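Local coordinates for protein mirolysin (Tannerella forsythia, PDB 6R7V) that probably cleaves proteins as a zinc-dependent metallopeptidase of the pappalysin family, here in its latent zymogen form, at residues E76-M81 / H207-W212; N82-N87 / K201-T206; N178-V183 / G295-M300. The protein carries 1 engineered substitution. One frame throughout, in Å; residues are numbered along the deposited sequence. Where two conformers were deposited one is given.

Contact 1: residues E76-M81 / H207-W212; sequences EDFRRM and HAVGHW. Engineered in segment 207-212: Ala208 (natural residue Glu). With ZN (zinc ion), chain D.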
loop_
_atom_site.group_PDB
_atom_site.type_symbol
_atom_site.label_atom_id
_atom_site.label_comp_id
_atom_site.label_asym_id
_atom_site.label_seq_id
_atom_site.Cartn_x
_atom_site.Cartn_y
_atom_site.Cartn_z
ATOM N N GLU A 76 8.846 -10.052 -0.807
ATOM C CA GLU A 76 9.755 -10.077 0.332
ATOM C C GLU A 76 9.125 -9.437 1.545
ATOM O O GLU A 76 9.055 -10.052 2.627
ATOM C CB GLU A 76 11.047 -9.297 0.018
ATOM C CG GLU A 76 11.938 -9.994 -0.997
ATOM C CD GLU A 76 13.210 -9.229 -1.334
ATOM O OE1 GLU A 76 13.507 -8.198 -0.689
ATOM O OE2 GLU A 76 13.905 -9.663 -2.277
ATOM N N ASP A 77 8.603 -8.197 1.379
ATOM C CA ASP A 77 8.119 -7.467 2.556
ATOM C C ASP A 77 6.883 -8.077 3.179
ATOM O O ASP A 77 6.749 -8.001 4.414
ATOM C CB ASP A 77 7.863 -6.014 2.156
ATOM C CG ASP A 77 9.135 -5.257 1.746
ATOM O OD1 ASP A 77 10.254 -5.793 1.971
ATOM O OD2 ASP A 77 9.016 -4.116 1.251
ATOM N N PHE A 78 5.990 -8.650 2.372
ATOM C CA PHE A 78 4.757 -9.265 2.881
ATOM C C PHE A 78 4.936 -10.727 3.306
ATOM O O PHE A 78 3.955 -11.387 3.681
ATOM C CB PHE A 78 3.651 -9.134 1.823
ATOM C CG PHE A 78 3.057 -7.750 1.754
ATOM C CD1 PHE A 78 3.674 -6.742 1.010
ATOM C CD2 PHE A 78 1.914 -7.428 2.483
ATOM C CE1 PHE A 78 3.168 -5.434 1.025
ATOM C CE2 PHE A 78 1.385 -6.116 2.452
ATOM C CZ PHE A 78 2.007 -5.141 1.708
ATOM N N ARG A 79 6.182 -11.229 3.297
ATOM C CA ARG A 79 6.423 -12.603 3.769
ATOM C C ARG A 79 7.618 -12.607 4.736
ATOM O O ARG A 79 8.175 -13.683 5.022
ATOM C CB ARG A 79 6.668 -13.530 2.580
ATOM C CG ARG A 79 5.427 -13.709 1.696
ATOM C CD ARG A 79 5.664 -14.756 0.617
ATOM N NE ARG A 79 6.782 -14.439 -0.266
ATOM C CZ ARG A 79 7.255 -15.287 -1.174
ATOM N NH1 ARG A 79 6.727 -16.495 -1.301
ATOM N NH2 ARG A 79 8.285 -14.947 -1.935
ATOM N N ARG A 80 8.006 -11.423 5.248
ATOM C CA ARG A 80 9.205 -11.254 6.081
ATOM C C ARG A 80 10.423 -12.020 5.480
ATOM O O ARG A 80 11.185 -12.706 6.184
ATOM C CB ARG A 80 8.957 -11.622 7.549
ATOM C CG ARG A 80 10.058 -11.010 8.437
ATOM C CD ARG A 80 9.645 -10.621 9.852
ATOM N NE ARG A 80 10.759 -9.987 10.563
ATOM C CZ ARG A 80 11.142 -8.707 10.444
ATOM N NH1 ARG A 80 10.506 -7.880 9.612
ATOM N NH2 ARG A 80 12.192 -8.256 11.126
ATOM N N MET A 81 10.620 -11.841 4.170
ATOM C CA MET A 81 11.750 -12.391 3.451
ATOM C C MET A 81 12.660 -11.285 2.955
ATOM O O MET A 81 13.596 -11.571 2.197
ATOM C CB MET A 81 11.277 -13.283 2.320
ATOM C CG MET A 81 10.645 -14.559 2.841
ATOM S SD MET A 81 9.946 -15.534 1.512
ATOM C CE MET A 81 11.402 -16.086 0.751
ATOM N N HIS A 207 4.349 0.438 1.159
ATOM C CA HIS A 207 3.568 1.345 1.995
ATOM C C HIS A 207 2.144 1.535 1.407
ATOM O O HIS A 207 1.153 1.454 2.150
ATOM C CB HIS A 207 4.346 2.665 2.049
ATOM C CG HIS A 207 3.667 3.792 2.750
ATOM N ND1 HIS A 207 4.078 4.211 4.002
ATOM C CD2 HIS A 207 2.667 4.598 2.318
ATOM C CE1 HIS A 207 3.314 5.250 4.293
ATOM N NE2 HIS A 207 2.433 5.499 3.312
ATOM N N ALA A 208 2.047 1.799 0.087
ATOM C CA ALA A 208 0.739 2.035 -0.552
ATOM C C ALA A 208 -0.115 0.796 -0.492
ATOM O O ALA A 208 -1.324 0.897 -0.256
ATOM C CB ALA A 208 0.928 2.448 -2.000
ATOM N N VAL A 209 0.478 -0.380 -0.754
ATOM C CA VAL A 209 -0.291 -1.638 -0.697
ATOM C C VAL A 209 -0.772 -1.857 0.762
ATOM O O VAL A 209 -1.895 -2.339 0.958
ATOM C CB VAL A 209 0.520 -2.836 -1.282
ATOM C CG1 VAL A 209 -0.170 -4.176 -1.038
ATOM C CG2 VAL A 209 0.772 -2.631 -2.773
ATOM N N GLY A 210 0.032 -1.443 1.759
ATOM C CA GLY A 210 -0.425 -1.496 3.143
ATOM C C GLY A 210 -1.720 -0.713 3.297
ATOM O O GLY A 210 -2.658 -1.210 3.903
ATOM N N HIS A 211 -1.816 0.531 2.734
ATOM C CA HIS A 211 -3.110 1.268 2.788
ATOM C C HIS A 211 -4.242 0.544 2.042
ATOM O O HIS A 211 -5.377 0.525 2.524
ATOM C CB HIS A 211 -2.975 2.652 2.167
ATOM C CG HIS A 211 -2.067 3.621 2.880
ATOM N ND1 HIS A 211 -2.248 3.959 4.213
ATOM C CD2 HIS A 211 -1.089 4.399 2.371
ATOM C CE1 HIS A 211 -1.369 4.925 4.470
ATOM N NE2 HIS A 211 -0.675 5.235 3.396
ATOM N N TRP A 212 -3.940 -0.027 0.869
ATOM C CA TRP A 212 -4.966 -0.777 0.126
ATOM C C TRP A 212 -5.474 -1.990 0.950
ATOM O O TRP A 212 -6.611 -2.457 0.737
ATOM C CB TRP A 212 -4.323 -1.193 -1.201
ATOM C CG TRP A 212 -5.211 -1.959 -2.123
ATOM C CD1 TRP A 212 -6.214 -1.463 -2.912
ATOM C CD2 TRP A 212 -5.131 -3.351 -2.391
ATOM N NE1 TRP A 212 -6.788 -2.482 -3.627
ATOM C CE2 TRP A 212 -6.172 -3.666 -3.294
ATOM C CE3 TRP A 212 -4.308 -4.377 -1.917
ATOM C CZ2 TRP A 212 -6.372 -4.970 -3.778
ATOM C CZ3 TRP A 212 -4.511 -5.663 -2.384
ATOM C CH2 TRP A 212 -5.558 -5.957 -3.276
HETATM ZN ZN ZN D . 0.779 6.657 3.223
#
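The phenyl ring of Phe78 meets helix 203-212 with its far end: CZ lies 3.6 Å from Val209 CG1, and the methyl comes in obliquely, neither squarely over the face nor level with the edge. At the ring edge, close to its plane, sits the backbone N of Gly210, 4.2 Å from CZ. The ring thus touches the helix at a valine and the glycine that follows it, and no hydrogen bond crosses between the segments. Phe78 is the first residue to leave helical geometry after helix 64-77, and its CG stands anti to the carbonyl carbon (chi1 -77°), which carries the ring across toward the second helix. Val209 turns CG1 anti to its own backbone N (chi1 171°), placing that methyl against the ring, while its side chain also touches Phe103 of strand 101-105.

Val209 and Gly210 lie between the two histidines of a metzincin-type HEXXH zinc-binding helix, in which the natural glutamate is replaced by the engineered Ala208. From this helix His207 NE2 and His211 NE2 each bind the zinc ion at 2.0 Å, one helical turn apart. His217 and Cys6 complete the site, the cysteine supplying the ligand of the cysteine switch that keeps the zymogen latent. The second nitrogen of each imidazole is also held: His207 ND1 is bonded to Tyr266 O and His211 ND1 to Leu215 O, which fixes the rotation of both rings.

The chain turns tightly as it leaves helix 64-77: Glu76 O accepts from Arg79 N at 3.2 Å and from Met81 N at 2.8 Å, the two donors reaching it from opposite faces of the carbonyl plane. The sulfur of Met81 rests over one face of the Arg79 guanidinium, toward its rim.

Contact 2: residues N82-N87 / K201-T206; sequences NADQAN and KGRTAT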
loop_
_atom_site.group_PDB
_atom_site.type_symbol
_atom_site.label_atom_id
_atom_site.label_comp_id
_atom_site.label_asym_id
_atom_site.label_seq_id
_atom_site.Cartn_x
_atom_site.Cartn_y
_atom_site.Cartn_z
ATOM N N ASN A 82 12.438 -10.044 3.417
ATOM C CA ASN A 82 13.349 -8.925 3.100
ATOM C C ASN A 82 14.670 -9.164 3.832
ATOM O O ASN A 82 14.655 -9.388 5.043
ATOM C CB ASN A 82 12.718 -7.581 3.540
ATOM C CG ASN A 82 12.083 -7.579 4.918
ATOM O OD1 ASN A 82 11.203 -8.417 5.220
ATOM N ND2 ASN A 82 12.479 -6.593 5.750
ATOM N N ALA A 83 15.803 -9.101 3.135
ATOM C CA ALA A 83 17.082 -9.323 3.840
ATOM C C ALA A 83 17.308 -8.315 4.960
ATOM O O ALA A 83 17.897 -8.677 5.996
ATOM C CB ALA A 83 18.249 -9.288 2.862
ATOM N N ASP A 84 16.804 -7.070 4.805
ATOM C CA ASP A 84 16.991 -6.076 5.862
ATOM C C ASP A 84 16.105 -6.331 7.101
ATOM O O ASP A 84 16.159 -5.520 8.020
ATOM C CB ASP A 84 16.858 -4.631 5.364
ATOM C CG ASP A 84 15.548 -4.212 4.715
ATOM O OD1 ASP A 84 14.575 -4.995 4.758
ATOM O OD2 ASP A 84 15.498 -3.096 4.150
ATOM N N GLN A 85 15.390 -7.488 7.184
ATOM C CA GLN A 85 14.671 -7.894 8.419
ATOM C C GLN A 85 15.689 -8.003 9.559
ATOM O O GLN A 85 15.357 -7.760 10.727
ATOM C CB GLN A 85 13.905 -9.225 8.231
ATOM C CG GLN A 85 14.718 -10.514 7.961
ATOM C CD GLN A 85 15.397 -11.088 9.180
ATOM O OE1 GLN A 85 14.877 -11.026 10.289
ATOM N NE2 GLN A 85 16.593 -11.628 9.000
ATOM N N ALA A 86 16.945 -8.363 9.215
ATOM C CA ALA A 86 18.029 -8.500 10.179
ATOM C C ALA A 86 18.317 -7.153 10.859
ATOM O O ALA A 86 18.771 -7.153 12.003
ATOM C CB ALA A 86 19.278 -9.023 9.483
ATOM N N ASN A 87 17.980 -6.008 10.185
ATOM C CA ASN A 87 18.156 -4.639 10.693
ATOM C C ASN A 87 17.071 -4.231 11.704
ATOM O O ASN A 87 17.235 -3.199 12.363
ATOM C CB ASN A 87 18.144 -3.589 9.567
ATOM C CG ASN A 87 19.236 -3.653 8.539
ATOM O OD1 ASN A 87 20.181 -4.441 8.633
ATOM N ND2 ASN A 87 19.116 -2.795 7.525
ATOM N N LYS A 201 14.107 1.335 -3.075
ATOM C CA LYS A 201 14.085 -0.073 -2.675
ATOM C C LYS A 201 12.673 -0.653 -2.774
ATOM O O LYS A 201 12.434 -1.754 -2.261
ATOM C CB LYS A 201 14.671 -0.291 -1.261
ATOM C CG LYS A 201 16.088 0.254 -1.063
ATOM C CD LYS A 201 17.064 -0.526 -1.917
ATOM C CE LYS A 201 18.498 -0.050 -1.811
ATOM N NZ LYS A 201 19.340 -0.880 -2.695
ATOM N N GLY A 202 11.778 0.048 -3.485
ATOM C CA GLY A 202 10.422 -0.435 -3.724
ATOM C C GLY A 202 9.491 -0.324 -2.543
ATOM O O GLY A 202 8.397 -0.919 -2.576
ATOM N N ARG A 203 9.862 0.479 -1.516
ATOM C CA ARG A 203 8.983 0.561 -0.345
ATOM C C ARG A 203 7.837 1.553 -0.512
ATOM O O ARG A 203 6.917 1.532 0.296
ATOM C CB ARG A 203 9.767 0.862 0.950
ATOM C CG ARG A 203 10.160 -0.394 1.701
ATOM C CD ARG A 203 11.115 -1.306 0.936
ATOM N NE ARG A 203 11.278 -2.577 1.647
ATOM C CZ ARG A 203 12.276 -2.831 2.483
ATOM N NH1 ARG A 203 13.188 -1.898 2.749
ATOM N NH2 ARG A 203 12.347 -4.004 3.101
ATOM N N THR A 204 7.861 2.432 -1.503
ATOM C CA THR A 204 6.708 3.305 -1.743
ATOM C C THR A 204 5.498 2.398 -2.034
ATOM O O THR A 204 4.404 2.600 -1.484
ATOM C CB THR A 204 6.981 4.321 -2.864
ATOM O OG1 THR A 204 8.107 5.115 -2.471
ATOM C CG2 THR A 204 5.797 5.227 -3.114
ATOM N N ALA A 205 5.695 1.365 -2.861
ATOM C CA ALA A 205 4.565 0.465 -3.130
ATOM C C ALA A 205 4.242 -0.425 -1.937
ATOM O O ALA A 205 3.076 -0.713 -1.734
ATOM C CB ALA A 205 4.846 -0.395 -4.365
ATOM N N THR A 206 5.251 -0.867 -1.147
ATOM C CA THR A 206 4.909 -1.658 0.051
ATOM C C THR A 206 3.997 -0.850 0.960
ATOM O O THR A 206 2.963 -1.361 1.433
ATOM C CB THR A 206 6.194 -2.038 0.817
ATOM O OG1 THR A 206 6.934 -2.896 -0.066
ATOM C CG2 THR A 206 5.905 -2.829 2.098
#
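Asp84 and Arg203 form a two-pronged salt bridge across this contact. The guanidinium comes end-on: Arg203 NH2 donates to Asp84 OD1 at 2.9 Å with an N-H...O angle of 166°, and Arg203 NH1 donates to Asp84 OD2 at 3.0 Å. Each oxygen uses its syn lone pair. Carboxylate and guanidinium are nearly coplanar, their planes 17° apart, so both donors engage together. The two side chains approach from opposite directions, and the Arg203 chain bends at chi2 (63°) before its guanidinium reaches the acid.

A hydrogen bond from an uncharged amide adds to this pair from within residues 82-87. Asn82 ND2 donates to Asp84 OD1 at 2.8 Å and nearly straight, with the oxygen almost in the amide plane. OD1 is therefore gripped by two donors, one from each segment. The same ND2 also serves Asn276 O, so two acceptors hold this nitrogen, which probably limits how far the amide can turn.

Van der Waals contact is slight by comparison. Asn82 CB lies 3.6 Å from Arg203 NH2, at the edge of the guanidinium and near its plane; the amide and guanidinium planes stand steeply to one another.

The arginine has a second acidic partner: Asp77, at the end of helix 64-77, forms a salt bridge with Arg203 NE. With carboxylates on both NE and the terminal nitrogens, this buried guanidinium probably has its positive charge well compensated. Gly202 occupies the N-cap position with positive phi, and Arg203 opens the helix behind it. The contact thus ties the 3-10 segment 83-87 to the start of helix 203-212, the zinc-binding helix of this metzincin fold, whose zinc ligands His207 and His211 follow one and two turns later.

Contact 3: residues N178-V183 / G295-M300; sequences NTDGVV and GIRREM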
loop_
_atom_site.group_PDB
_atom_site.type_symbol
_atom_site.label_atom_id
_atom_site.label_comp_id
_atom_site.label_asym_id
_atom_site.label_seq_id
_atom_site.Cartn_x
_atom_site.Cartn_y
_atom_site.Cartn_z
ATOM N N ASN A 178 -14.305 1.189 -9.256
ATOM C CA ASN A 178 -13.458 1.310 -10.445
ATOM C C ASN A 178 -12.166 2.110 -10.213
ATOM O O ASN A 178 -11.294 2.111 -11.109
ATOM C CB ASN A 178 -14.233 1.920 -11.625
ATOM C CG ASN A 178 -15.656 1.458 -11.799
ATOM O OD1 ASN A 178 -15.929 0.286 -12.041
ATOM N ND2 ASN A 178 -16.596 2.390 -11.708
ATOM N N THR A 179 -11.977 2.720 -9.032
ATOM C CA THR A 179 -10.717 3.440 -8.744
ATOM C C THR A 179 -9.939 2.755 -7.611
ATOM O O THR A 179 -8.897 3.269 -7.177
ATOM C CB THR A 179 -11.011 4.905 -8.421
ATOM O OG1 THR A 179 -12.025 4.997 -7.415
ATOM C CG2 THR A 179 -11.401 5.686 -9.640
ATOM N N ASP A 180 -10.363 1.538 -7.221
ATOM C CA ASP A 180 -9.652 0.793 -6.204
ATOM C C ASP A 180 -8.281 0.345 -6.726
ATOM O O ASP A 180 -8.143 -0.042 -7.896
ATOM C CB ASP A 180 -10.467 -0.416 -5.718
ATOM C CG ASP A 180 -9.767 -1.169 -4.599
ATOM O OD1 ASP A 180 -9.406 -0.527 -3.586
ATOM O OD2 ASP A 180 -9.521 -2.360 -4.771
ATOM N N GLY A 181 -7.252 0.487 -5.891
ATOM C CA GLY A 181 -5.899 0.138 -6.276
ATOM C C GLY A 181 -4.915 1.149 -5.771
ATOM O O GLY A 181 -5.218 1.918 -4.826
ATOM N N VAL A 182 -3.702 1.127 -6.379
ATOM C CA VAL A 182 -2.630 2.011 -5.914
ATOM C C VAL A 182 -1.919 2.643 -7.087
ATOM O O VAL A 182 -1.894 2.094 -8.205
ATOM C CB VAL A 182 -1.615 1.342 -4.941
ATOM C CG1 VAL A 182 -2.319 0.687 -3.744
ATOM C CG2 VAL A 182 -0.716 0.338 -5.650
ATOM N N VAL A 183 -1.413 3.867 -6.856
ATOM C CA VAL A 183 -0.725 4.652 -7.892
ATOM C C VAL A 183 0.652 4.987 -7.346
ATOM O O VAL A 183 0.762 5.499 -6.208
ATOM C CB VAL A 183 -1.508 5.941 -8.244
ATOM C CG1 VAL A 183 -0.821 6.699 -9.374
ATOM C CG2 VAL A 183 -2.960 5.640 -8.642
ATOM N N GLY A 295 -15.267 -11.053 4.090
ATOM C CA GLY A 295 -14.126 -10.196 3.758
ATOM C C GLY A 295 -14.391 -9.404 2.499
ATOM O O GLY A 295 -14.814 -9.981 1.503
ATOM N N ILE A 296 -14.135 -8.088 2.519
ATOM C CA ILE A 296 -14.426 -7.245 1.351
ATOM C C ILE A 296 -13.599 -7.688 0.113
ATOM O O ILE A 296 -14.089 -7.535 -1.009
ATOM C CB ILE A 296 -14.242 -5.731 1.686
ATOM C CG1 ILE A 296 -14.900 -4.807 0.640
ATOM C CG2 ILE A 296 -12.778 -5.351 1.930
ATOM C CD1 ILE A 296 -16.411 -4.577 0.788
ATOM N N ARG A 297 -12.379 -8.272 0.315
ATOM C CA ARG A 297 -11.547 -8.708 -0.802
ATOM C C ARG A 297 -11.565 -10.248 -0.958
ATOM O O ARG A 297 -10.720 -10.782 -1.661
ATOM C CB ARG A 297 -10.106 -8.172 -0.643
ATOM C CG ARG A 297 -10.045 -6.654 -0.415
ATOM C CD ARG A 297 -8.646 -6.107 -0.786
ATOM N NE ARG A 297 -8.494 -4.656 -0.591
ATOM C CZ ARG A 297 -8.979 -3.743 -1.431
ATOM N NH1 ARG A 297 -9.722 -4.113 -2.472
ATOM N NH2 ARG A 297 -8.760 -2.454 -1.218
ATOM N N ARG A 298 -12.546 -10.960 -0.362
ATOM C CA ARG A 298 -12.590 -12.427 -0.447
ATOM C C ARG A 298 -12.689 -12.974 -1.885
ATOM O O ARG A 298 -12.120 -14.036 -2.153
ATOM C CB ARG A 298 -13.719 -13.006 0.420
ATOM C CG ARG A 298 -15.108 -12.753 -0.137
ATOM C CD ARG A 298 -16.227 -13.140 0.825
ATOM N NE ARG A 298 -17.540 -12.852 0.246
ATOM C CZ ARG A 298 -18.177 -11.687 0.342
ATOM N NH1 ARG A 298 -17.630 -10.675 1.004
ATOM N NH2 ARG A 298 -19.371 -11.530 -0.215
ATOM N N GLU A 299 -13.391 -12.265 -2.799
ATOM C CA GLU A 299 -13.577 -12.727 -4.185
ATOM C C GLU A 299 -12.246 -12.834 -4.922
ATOM O O GLU A 299 -12.086 -13.691 -5.797
ATOM C CB GLU A 299 -14.522 -11.807 -4.969
ATOM C CG GLU A 299 -15.364 -12.537 -5.998
ATOM C CD GLU A 299 -15.136 -12.128 -7.438
ATOM O OE1 GLU A 299 -15.959 -11.351 -7.973
ATOM O OE2 GLU A 299 -14.137 -12.589 -8.035
ATOM N N MET A 300 -11.270 -11.985 -4.552
ATOM C CA MET A 300 -9.985 -12.016 -5.195
ATOM C C MET A 300 -9.339 -13.387 -5.002
ATOM O O MET A 300 -8.540 -13.811 -5.831
ATOM C CB MET A 300 -9.101 -10.908 -4.628
ATOM C CG MET A 300 -7.791 -10.805 -5.323
ATOM S SD MET A 300 -6.952 -9.336 -4.797
ATOM C CE MET A 300 -7.772 -8.095 -5.849
#
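Both oxygens of Asp180 are taken up by Arg297 in an end-on, two-pronged salt bridge. Arg297 NH1 donates to Asp180 OD2 at 2.9 Å, though the bond is bent, with an N-H...O angle of 140°. Arg297 NH2 meets Asp180 OD1 at 3.1 Å and more directly, at 162°. Both approaches are on the syn side, but NH1 lies well out of the carboxylate plane, so the two groups meet with a twist. With CG anti to its backbone N (chi1 -177°), Asp180 extends its carboxylate toward Arg297, whose chain, extended from CG to NE, spans the gap.

Further partners come from the last residue of helix 203-212. Asp180 OD2 accepts a second hydrogen bond from Trp212 NE1, while Arg297 NH2 also donates to Trp212 O; the indole makes a cation-pi contact with the guanidinium as well. Both charged groups are buried, and each thereby has a partner beyond the other.

Within the type I turn 295-298, Gly295 O accepts from Arg298 N at 3.1 Å and from Arg298 NH1 at 2.9 Å, the two reaching it from opposite faces of its plane.

Asp180 stands just ahead of strand 182-185 in the mixed sheet, and Arg297 just ahead of the short helix 299-302. The salt bridge joins these approaches beside the end of helix 203-212, against which Val182 and Met300 also pack.

Contacts 1 and 2 share helix 203-212, its first turn in contact 2 and its remainder, with the zinc ligands, in contact 1; its last residue, Trp212, touches contact 3. Contacts 1 and 2 have centres about 9 Å apart and meet directly through Asp77, whose carboxylate also reaches Thr206. The centre of contact 3 is about 15 Å from that of contact 1 and about 23 Å from that of contact 2; contacts 2 and 3 are on opposite sides of the chain's centre. In sequence, 76-81 and 82-87 come first, then 178-183, 201-206, 207-212 and 295-300, so that contact 3 alternates with the other two. Distant chain regions thus gather along the zinc-binding helix and next to its end.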